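Local coordinates for protein uncharacterized peptidase Lmo0363 (PDB 3L4E) that probably acts as a serine-type peptidase of the S51 (peptidase E-like) family, hydrolysing peptide bonds, although its substrates have not been characterised, at residues A[17-22]-A[192-196]; A[28-34]-A[80-86]. All coordinates share one frame. Residue numbers count along the deposited sequence, not the author numbering.

Contact 1: A[17-22]-A[192-196]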
ATOM      1  N   LEU A  17     -14.694   6.383  -0.895  1.00 16.38           N
ATOM      2  CA  LEU A  17     -13.954   6.952   0.225  1.00 15.55           C
ATOM      3  C   LEU A  17     -12.732   7.694  -0.287  1.00 16.21           C
ATOM      4  O   LEU A  17     -12.354   8.731   0.257  1.00 15.93           O
ATOM      5  CB  LEU A  17     -13.548   5.877   1.236  1.00 16.30           C
ATOM      6  CG  LEU A  17     -14.724   5.110   1.852  1.00 16.87           C
ATOM      7  CD1 LEU A  17     -14.219   4.154   2.928  1.00 21.02           C
ATOM      8  CD2 LEU A  17     -15.782   6.057   2.428  1.00 19.72           C
ATOM      9  N   PHE A  18     -12.118   7.168  -1.345  1.00 14.38           N
ATOM     10  CA  PHE A  18     -10.990   7.867  -1.946  1.00 13.30           C
ATOM     11  C   PHE A  18     -11.386   9.222  -2.542  1.00 12.82           C
ATOM     12  O   PHE A  18     -10.675  10.216  -2.355  1.00 14.99           O
ATOM     13  CB  PHE A  18     -10.259   7.030  -3.002  1.00 14.49           C
ATOM     14  CG  PHE A  18      -9.047   7.719  -3.552  1.00 14.18           C
ATOM     15  CD1 PHE A  18      -7.900   7.852  -2.773  1.00 13.52           C
ATOM     16  CD2 PHE A  18      -9.061   8.270  -4.824  1.00 16.56           C
ATOM     17  CE1 PHE A  18      -6.794   8.513  -3.259  1.00 15.80           C
ATOM     18  CE2 PHE A  18      -7.965   8.922  -5.314  1.00 15.98           C
ATOM     19  CZ  PHE A  18      -6.820   9.047  -4.531  1.00 15.57           C
ATOM     20  N   THR A  19     -12.506   9.271  -3.263  1.00 15.68           N
ATOM     21  CA  THR A  19     -12.949  10.538  -3.835  1.00 18.68           C
ATOM     22  C   THR A  19     -13.404  11.525  -2.757  1.00 16.09           C
ATOM     23  O   THR A  19     -13.332  12.726  -2.958  1.00 20.00           O
ATOM     24  CB  THR A  19     -14.054  10.355  -4.897  1.00 17.53           C
ATOM     25  OG1 THR A  19     -15.198   9.733  -4.301  1.00 18.05           O
ATOM     26  CG2 THR A  19     -13.558   9.484  -6.035  1.00 16.55           C
ATOM     27  N   GLU A  20     -13.872  11.018  -1.619  1.00 18.17           N
ATOM     28  CA  GLU A  20     -14.102  11.876  -0.459  1.00 19.22           C
ATOM     29  C   GLU A  20     -12.772  12.418   0.071  1.00 21.27           C
ATOM     30  O   GLU A  20     -12.666  13.578   0.434  1.00 24.75           O
ATOM     31  CB  GLU A  20     -14.843  11.113   0.649  1.00 18.81           C
ATOM     32  CG  GLU A  20     -15.045  11.905   1.924  1.00 26.24           C
ATOM     33  CD  GLU A  20     -15.671  11.078   3.034  1.00 30.77           C
ATOM     34  OE1 GLU A  20     -16.335  10.064   2.725  1.00 30.16           O
ATOM     35  OE2 GLU A  20     -15.507  11.446   4.216  1.00 42.22           O
ATOM     36  N   PHE A  21     -11.755  11.565   0.103  1.00 21.17           N
ATOM     37  CA  PHE A  21     -10.441  11.939   0.632  1.00 22.10           C
ATOM     38  C   PHE A  21      -9.731  13.005  -0.219  1.00 22.67           C
ATOM     39  O   PHE A  21      -9.179  13.976   0.316  1.00 23.77           O
ATOM     40  CB  PHE A  21      -9.580  10.675   0.754  1.00 21.73           C
ATOM     41  CG  PHE A  21      -8.232  10.893   1.385  1.00 21.27           C
ATOM     42  CD1 PHE A  21      -8.123  11.283   2.710  1.00 20.83           C
ATOM     43  CD2 PHE A  21      -7.071  10.662   0.663  1.00 21.64           C
ATOM     44  CE1 PHE A  21      -6.877  11.465   3.299  1.00 21.91           C
ATOM     45  CE2 PHE A  21      -5.816  10.840   1.244  1.00 21.77           C
ATOM     46  CZ  PHE A  21      -5.719  11.243   2.564  1.00 25.48           C
ATOM     47  N   GLU A  22      -9.766  12.829  -1.544  1.00 21.32           N
ATOM     48  CA  GLU A  22      -8.998  13.671  -2.465  1.00 22.22           C
ATOM     49  C   GLU A  22      -9.827  14.212  -3.648  1.00 24.11           C
ATOM     50  O   GLU A  22     -10.436  13.437  -4.371  1.00 23.81           O
ATOM     51  CB  GLU A  22      -7.820  12.852  -2.995  1.00 24.90           C
ATOM     52  CG  GLU A  22      -6.898  13.581  -3.962  1.00 31.72           C
ATOM     53  CD  GLU A  22      -5.924  14.513  -3.273  1.00 37.07           C
ATOM     54  OE1 GLU A  22      -5.823  14.478  -2.029  1.00 37.89           O
ATOM     55  OE2 GLU A  22      -5.243  15.276  -3.986  1.00 34.53           O
ATOM     56  N   ALA A 192     -11.351   2.273   5.021  1.00 17.60           N
ATOM     57  CA  ALA A 192     -10.107   2.911   4.620  1.00 15.48           C
ATOM     58  C   ALA A 192      -9.635   3.775   5.775  1.00 15.70           C
ATOM     59  O   ALA A 192     -10.439   4.174   6.623  1.00 17.78           O
ATOM     60  CB  ALA A 192     -10.304   3.739   3.358  1.00 19.01           C
ATOM     61  N   ILE A 193      -8.333   4.039   5.825  1.00 13.79           N
ATOM     62  CA  ILE A 193      -7.777   4.949   6.823  1.00 15.55           C
ATOM     63  C   ILE A 193      -7.294   6.205   6.105  1.00 14.98           C
ATOM     64  O   ILE A 193      -6.443   6.123   5.197  1.00 14.49           O
ATOM     65  CB  ILE A 193      -6.598   4.331   7.616  1.00 18.07           C
ATOM     66  CG1 ILE A 193      -6.930   2.905   8.081  1.00 18.64           C
ATOM     67  CG2 ILE A 193      -6.249   5.222   8.808  1.00 22.60           C
ATOM     68  CD1 ILE A 193      -5.738   2.162   8.665  1.00 20.09           C
ATOM     69  N   PHE A 194      -7.869   7.343   6.492  1.00 16.74           N
ATOM     70  CA  PHE A 194      -7.500   8.653   5.973  1.00 15.75           C
ATOM     71  C   PHE A 194      -6.418   9.205   6.883  1.00 15.77           C
ATOM     72  O   PHE A 194      -6.645   9.373   8.092  1.00 19.51           O
ATOM     73  CB  PHE A 194      -8.672   9.639   6.071  1.00 16.22           C
ATOM     74  CG  PHE A 194      -9.841   9.359   5.151  1.00 19.06           C
ATOM     75  CD1 PHE A 194      -9.954   8.188   4.429  1.00 21.34           C
ATOM     76  CD2 PHE A 194     -10.858  10.300   5.044  1.00 24.22           C
ATOM     77  CE1 PHE A 194     -11.052   7.973   3.602  1.00 23.21           C
ATOM     78  CE2 PHE A 194     -11.946  10.085   4.226  1.00 28.69           C
ATOM     79  CZ  PHE A 194     -12.039   8.920   3.504  1.00 21.60           C
ATOM     80  N   ILE A 195      -5.258   9.507   6.319  1.00 18.35           N
ATOM     81  CA  ILE A 195      -4.178  10.092   7.102  1.00 21.33           C
ATOM     82  C   ILE A 195      -3.699  11.408   6.500  1.00 20.62           C
ATOM     83  O   ILE A 195      -3.208  11.452   5.369  1.00 19.48           O
ATOM     84  CB  ILE A 195      -2.998   9.113   7.266  1.00 24.42           C
ATOM     85  CG1 ILE A 195      -3.463   7.875   8.034  1.00 24.25           C
ATOM     86  CG2 ILE A 195      -1.843   9.799   7.996  1.00 22.99           C
ATOM     87  CD1 ILE A 195      -2.607   6.653   7.847  1.00 31.70           C
ATOM     88  N   ARG A 196      -3.879  12.478   7.267  1.00 21.70           N
ATOM     89  CA  ARG A 196      -3.400  13.807   6.914  1.00 22.93           C
ATOM     90  C   ARG A 196      -2.597  14.340   8.096  1.00 22.20           C
ATOM     91  O   ARG A 196      -3.157  14.872   9.060  1.00 24.78           O
ATOM     92  CB  ARG A 196      -4.573  14.744   6.609  1.00 24.84           C
ATOM     93  CG  ARG A 196      -5.467  14.293   5.452  1.00 24.00           C
ATOM     94  CD  ARG A 196      -4.907  14.736   4.106  1.00 23.80           C
ATOM     95  NE  ARG A 196      -5.877  14.601   3.014  1.00 24.15           N
ATOM     96  CZ  ARG A 196      -5.543  14.536   1.728  1.00 23.74           C
ATOM     97  NH1 ARG A 196      -4.264  14.590   1.375  1.00 25.83           N
ATOM     98  NH2 ARG A 196      -6.481  14.416   0.796  1.00 26.92           N
TER
HETATM   99  O   HOH W   1      -8.741  14.559   3.310  1.00 26.28           O
HETATM  100  O   HOH W   2      -2.870  14.719  -1.154  1.00 44.52           O

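Contact 2: A[28-34]-A[80-86]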
ATOM      1  N   LYS A  28      -4.707  14.047 -13.162  1.00 23.59           N
ATOM      2  CA  LYS A  28      -3.560  13.834 -12.290  1.00 25.20           C
ATOM      3  C   LYS A  28      -2.964  12.469 -12.567  1.00 24.74           C
ATOM      4  O   LYS A  28      -3.650  11.581 -13.066  1.00 24.72           O
ATOM      5  CB  LYS A  28      -3.939  14.002 -10.819  1.00 26.60           C
ATOM      6  CG  LYS A  28      -4.365  15.420 -10.488  1.00 32.90           C
ATOM      7  CD  LYS A  28      -4.330  15.691  -9.000  1.00 36.28           C
ATOM      8  CE  LYS A  28      -4.357  17.179  -8.719  1.00 39.14           C
ATOM      9  NZ  LYS A  28      -4.114  17.459  -7.277  1.00 41.18           N
ATOM     10  N   THR A  29      -1.684  12.307 -12.246  1.00 24.90           N
ATOM     11  CA  THR A  29      -0.946  11.107 -12.610  1.00 24.21           C
ATOM     12  C   THR A  29      -0.577  10.265 -11.398  1.00 19.73           C
ATOM     13  O   THR A  29      -0.341  10.789 -10.311  1.00 22.40           O
ATOM     14  CB  THR A  29       0.342  11.474 -13.344  1.00 25.99           C
ATOM     15  OG1 THR A  29       1.069  12.431 -12.561  1.00 33.62           O
ATOM     16  CG2 THR A  29       0.016  12.085 -14.695  1.00 27.61           C
ATOM     17  N   VAL A  30      -0.514   8.954 -11.601  1.00 19.28           N
ATOM     18  CA  VAL A  30      -0.252   8.016 -10.513  1.00 18.23           C
ATOM     19  C   VAL A  30       0.913   7.104 -10.879  1.00 22.28           C
ATOM     20  O   VAL A  30       0.895   6.489 -11.939  1.00 21.42           O
ATOM     21  CB  VAL A  30      -1.494   7.129 -10.260  1.00 18.70           C
ATOM     22  CG1 VAL A  30      -1.246   6.125  -9.133  1.00 16.39           C
ATOM     23  CG2 VAL A  30      -2.708   7.987  -9.961  1.00 20.28           C
ATOM     24  N   THR A  31       1.921   7.026 -10.010  1.00 18.30           N
ATOM     25  CA  THR A  31       2.926   5.975 -10.096  1.00 18.65           C
ATOM     26  C   THR A  31       2.312   4.736  -9.458  1.00 20.39           C
ATOM     27  O   THR A  31       2.080   4.707  -8.247  1.00 16.73           O
ATOM     28  CB  THR A  31       4.226   6.343  -9.345  1.00 18.52           C
ATOM     29  OG1 THR A  31       4.818   7.494  -9.954  1.00 22.14           O
ATOM     30  CG2 THR A  31       5.219   5.199  -9.409  1.00 20.02           C
ATOM     31  N   PHE A  32       2.046   3.729 -10.284  1.00 15.26           N
ATOM     32  CA  PHE A  32       1.290   2.537  -9.898  1.00 16.08           C
ATOM     33  C   PHE A  32       2.278   1.383  -9.776  1.00 17.68           C
ATOM     34  O   PHE A  32       2.861   0.960 -10.774  1.00 19.83           O
ATOM     35  CB  PHE A  32       0.249   2.271 -11.004  1.00 17.44           C
ATOM     36  CG  PHE A  32      -0.666   1.106 -10.765  1.00 13.96           C
ATOM     37  CD1 PHE A  32      -1.839   1.267 -10.044  1.00 15.32           C
ATOM     38  CD2 PHE A  32      -0.395  -0.137 -11.335  1.00 17.07           C
ATOM     39  CE1 PHE A  32      -2.720   0.194  -9.859  1.00 16.00           C
ATOM     40  CE2 PHE A  32      -1.259  -1.212 -11.146  1.00 16.81           C
ATOM     41  CZ  PHE A  32      -2.426  -1.046 -10.409  1.00 19.47           C
ATOM     42  N   ILE A  33       2.474   0.900  -8.548  1.00 12.89           N
ATOM     43  CA  ILE A  33       3.484  -0.118  -8.246  1.00 12.45           C
ATOM     44  C   ILE A  33       2.831  -1.466  -7.924  1.00 13.20           C
ATOM     45  O   ILE A  33       2.264  -1.638  -6.851  1.00 13.90           O
ATOM     46  CB  ILE A  33       4.365   0.330  -7.060  1.00 13.43           C
ATOM     47  CG1 ILE A  33       5.091   1.639  -7.406  1.00 15.93           C
ATOM     48  CG2 ILE A  33       5.359  -0.774  -6.678  1.00 15.17           C
ATOM     49  CD1 ILE A  33       5.738   2.308  -6.203  1.00 16.59           C
ATOM     50  N   PRO A  34       2.868  -2.410  -8.879  1.00 14.96           N
ATOM     51  CA  PRO A  34       2.220  -3.715  -8.701  1.00 16.03           C
ATOM     52  C   PRO A  34       3.195  -4.805  -8.245  1.00 15.69           C
ATOM     53  O   PRO A  34       2.854  -5.988  -8.255  1.00 16.42           O
ATOM     54  CB  PRO A  34       1.720  -4.029 -10.112  1.00 18.31           C
ATOM     55  CG  PRO A  34       2.800  -3.449 -10.988  1.00 18.13           C
ATOM     56  CD  PRO A  34       3.302  -2.203 -10.276  1.00 15.36           C
ATOM     57  N   ASN A  80       5.214  12.067 -10.968  1.00 33.39           N
ATOM     58  CA  ASN A  80       3.776  11.863 -10.838  1.00 30.46           C
ATOM     59  C   ASN A  80       3.196  12.352  -9.516  1.00 29.19           C
ATOM     60  O   ASN A  80       3.898  12.447  -8.505  1.00 28.61           O
ATOM     61  CB  ASN A  80       3.416  10.404 -11.121  1.00 27.82           C
ATOM     62  CG  ASN A  80       3.845   9.970 -12.518  1.00 31.03           C
ATOM     63  OD1 ASN A  80       3.713  10.726 -13.482  1.00 37.36           O
ATOM     64  ND2 ASN A  80       4.373   8.763 -12.629  1.00 33.20           N
ATOM     65  N   ASP A  81       1.908  12.669  -9.544  1.00 25.88           N
ATOM     66  CA  ASP A  81       1.237  13.308  -8.425  1.00 27.14           C
ATOM     67  C   ASP A  81       1.048  12.387  -7.233  1.00 24.98           C
ATOM     68  O   ASP A  81       1.208  12.813  -6.084  1.00 27.04           O
ATOM     69  CB  ASP A  81      -0.116  13.842  -8.880  1.00 28.77           C
ATOM     70  CG  ASP A  81       0.015  14.884  -9.970  1.00 32.91           C
ATOM     71  OD1 ASP A  81       0.689  15.903  -9.731  1.00 34.59           O
ATOM     72  OD2 ASP A  81      -0.540  14.681 -11.065  1.00 35.20           O
ATOM     73  N   PHE A  82       0.703  11.130  -7.507  1.00 20.09           N
ATOM     74  CA  PHE A  82       0.379  10.168  -6.456  1.00 16.90           C
ATOM     75  C   PHE A  82       1.247   8.934  -6.572  1.00 17.15           C
ATOM     76  O   PHE A  82       1.791   8.654  -7.637  1.00 18.07           O
ATOM     77  CB  PHE A  82      -1.083   9.719  -6.552  1.00 16.24           C
ATOM     78  CG  PHE A  82      -2.078  10.848  -6.550  1.00 22.32           C
ATOM     79  CD1 PHE A  82      -1.824  12.023  -5.872  1.00 26.52           C
ATOM     80  CD2 PHE A  82      -3.282  10.717  -7.220  1.00 29.40           C
ATOM     81  CE1 PHE A  82      -2.745  13.048  -5.873  1.00 28.95           C
ATOM     82  CE2 PHE A  82      -4.208  11.740  -7.222  1.00 34.21           C
ATOM     83  CZ  PHE A  82      -3.941  12.906  -6.550  1.00 27.92           C
ATOM     84  N   ILE A  83       1.371   8.202  -5.464  1.00 15.73           N
ATOM     85  CA  ILE A  83       2.025   6.899  -5.452  1.00 13.60           C
ATOM     86  C   ILE A  83       0.981   5.873  -5.018  1.00 12.26           C
ATOM     87  O   ILE A  83       0.302   6.079  -4.019  1.00 16.00           O
ATOM     88  CB  ILE A  83       3.218   6.873  -4.458  1.00 15.16           C
ATOM     89  CG1 ILE A  83       4.253   7.946  -4.821  1.00 17.82           C
ATOM     90  CG2 ILE A  83       3.877   5.485  -4.423  1.00 17.69           C
ATOM     91  CD1 ILE A  83       5.227   8.272  -3.690  1.00 19.10           C
ATOM     92  N   TYR A  84       0.836   4.784  -5.771  1.00 13.17           N
ATOM     93  CA  TYR A  84      -0.143   3.746  -5.445  1.00 12.18           C
ATOM     94  C   TYR A  84       0.571   2.407  -5.423  1.00 12.03           C
ATOM     95  O   TYR A  84       1.245   2.044  -6.385  1.00 13.91           O
ATOM     96  CB  TYR A  84      -1.231   3.723  -6.516  1.00 15.08           C
ATOM     97  CG  TYR A  84      -2.332   2.689  -6.360  1.00 11.63           C
ATOM     98  CD1 TYR A  84      -2.083   1.331  -6.580  1.00 13.75           C
ATOM     99  CD2 TYR A  84      -3.635   3.081  -6.051  1.00 14.39           C
ATOM    100  CE1 TYR A  84      -3.100   0.386  -6.476  1.00 13.21           C
ATOM    101  CE2 TYR A  84      -4.655   2.152  -5.936  1.00 12.53           C
ATOM    102  CZ  TYR A  84      -4.385   0.808  -6.152  1.00 12.06           C
ATOM    103  OH  TYR A  84      -5.413  -0.104  -6.043  1.00 13.36           O
ATOM    104  N   VAL A  85       0.405   1.668  -4.330  1.00 11.04           N
ATOM    105  CA  VAL A  85       1.048   0.368  -4.178  1.00 11.14           C
ATOM    106  C   VAL A  85      -0.021  -0.708  -4.030  1.00 10.28           C
ATOM    107  O   VAL A  85      -0.805  -0.682  -3.075  1.00 12.75           O
ATOM    108  CB  VAL A  85       2.007   0.361  -2.973  1.00 11.53           C
ATOM    109  CG1 VAL A  85       2.633  -1.033  -2.776  1.00 14.73           C
ATOM    110  CG2 VAL A  85       3.089   1.424  -3.157  1.00 12.60           C
ATOM    111  N   THR A  86      -0.055  -1.645  -4.981  1.00 11.40           N
ATOM    112  CA  THR A  86      -1.067  -2.700  -4.984  1.00 12.60           C
ATOM    113  C   THR A  86      -0.804  -3.724  -3.888  1.00 12.15           C
ATOM    114  O   THR A  86       0.303  -3.809  -3.352  1.00 12.08           O
ATOM    115  CB  THR A  86      -1.101  -3.488  -6.311  1.00 14.78           C
ATOM    116  OG1 THR A  86       0.016  -4.396  -6.351  1.00 14.03           O
ATOM    117  CG2 THR A  86      -1.074  -2.563  -7.535  1.00 14.72           C
TER
HETATM  118  O   HOH W   3       4.870   9.374  -7.992  1.00 26.30           O
HETATM  119  O   HOH W   4       2.852  -3.723  -4.946  1.00 14.01           O

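Contact 1: A[17-22]-A[192-196]
One arginine can tie the end of a helix to a strand, as where helix residues 17-21 lie on strand 192-196. The R196 side chain, m at chi1 and chi2 but t at chi3, folds back so that its guanidinium lies flat on F21, a cation-pi stack with CZ of R196 3.8 Å from the centroid of the F21 ring. NH2 of R196 donates to O of F21 (2.8 Å) and forms a salt bridge with OE1 of E22 (2.9 Å), where the chain leaves helical geometry. Such helix-on-sheet packing belongs to the layered alpha/beta fold of the S51 family, the antiparallel strand lying between 4-8 and 199-204. The t rotamer of F21 directs its ring at the strand and sets CB of F21 over the F194 ring face, 4.1 Å from its centroid (CH-pi). F194, chi1 m, extends toward the helix; L17, one turn before F21, meets CE1 of F194 through its CB (4.0 Å) and CB of A192 through its CD1 (4.0 Å).

Contact 2: A[28-34]-A[80-86]
Two neighbouring parallel strands of an alpha/beta sheet show how side chains can supplement backbone pairing. Strand 29-33, helix 44-55 and strand 59-62 form a beta-alpha-beta unit, after which helix 70-79 returns the chain to 82-85 on the other side of 29-33. N80, where that helix ends, begins the contact: its ND2 donates to OG1 of T31 (3.0 Å) and also bonds E61 on the adjoining strand. At D81 the backbone N donates to OG1 of T29 (3.1 Å), while OD2 accepts from N of T29 (2.9 Å), so this pair binds in both directions. F82 opens the strand proper, N to O of T29 at 3.0 Å and O from N of T31 at 2.9 Å; its ring lies against V30, CD2 to CG2 3.9 Å, and against the aliphatic part of K28. I83 turns to the opposite face, where its CG2 meets CD1 of I33 at 4.1 Å. Y84 bonds through N to O of T31 (2.8 Å) and through O to N of I33 (2.7 Å). Its ring is nearly parallel to that of F32 but slid aside, CE1 to CE1 3.4 Å. V85 also packs on I33, CG2 to CD1 4.1 Å. T86 closes the series, N to O of I33 at 3.0 Å, and a water bridges the carbonyl oxygens of these two residues. The T86 side chain is about 8 Å from that of S120, a probable charge-relay residue. Polar side chains thus supplement the backbone bonds at the entrance, and apolar ones pack on both faces beyond it.

Followed from the N terminus, the chain leaves strand 4-8, forms helix 15-21 and then enters strand 29-33. Contact 2 closes first, when segment 80-86 returns beside 28-34 after 45 intervening residues; strand 59-62, on the far side of 29-33, is made within that loop. Contact 1 closes much later, when strand 191-196 reaches the helix, so contact 2 is nested inside the larger loop and the two do not cross. Both reach the same mixed sheet, contact 2 in its parallel part and contact 1 in its antiparallel part. Their centres lie about 15 Å apart, yet they touch: OE2 of E22 lies 3.7 Å from CZ of F82.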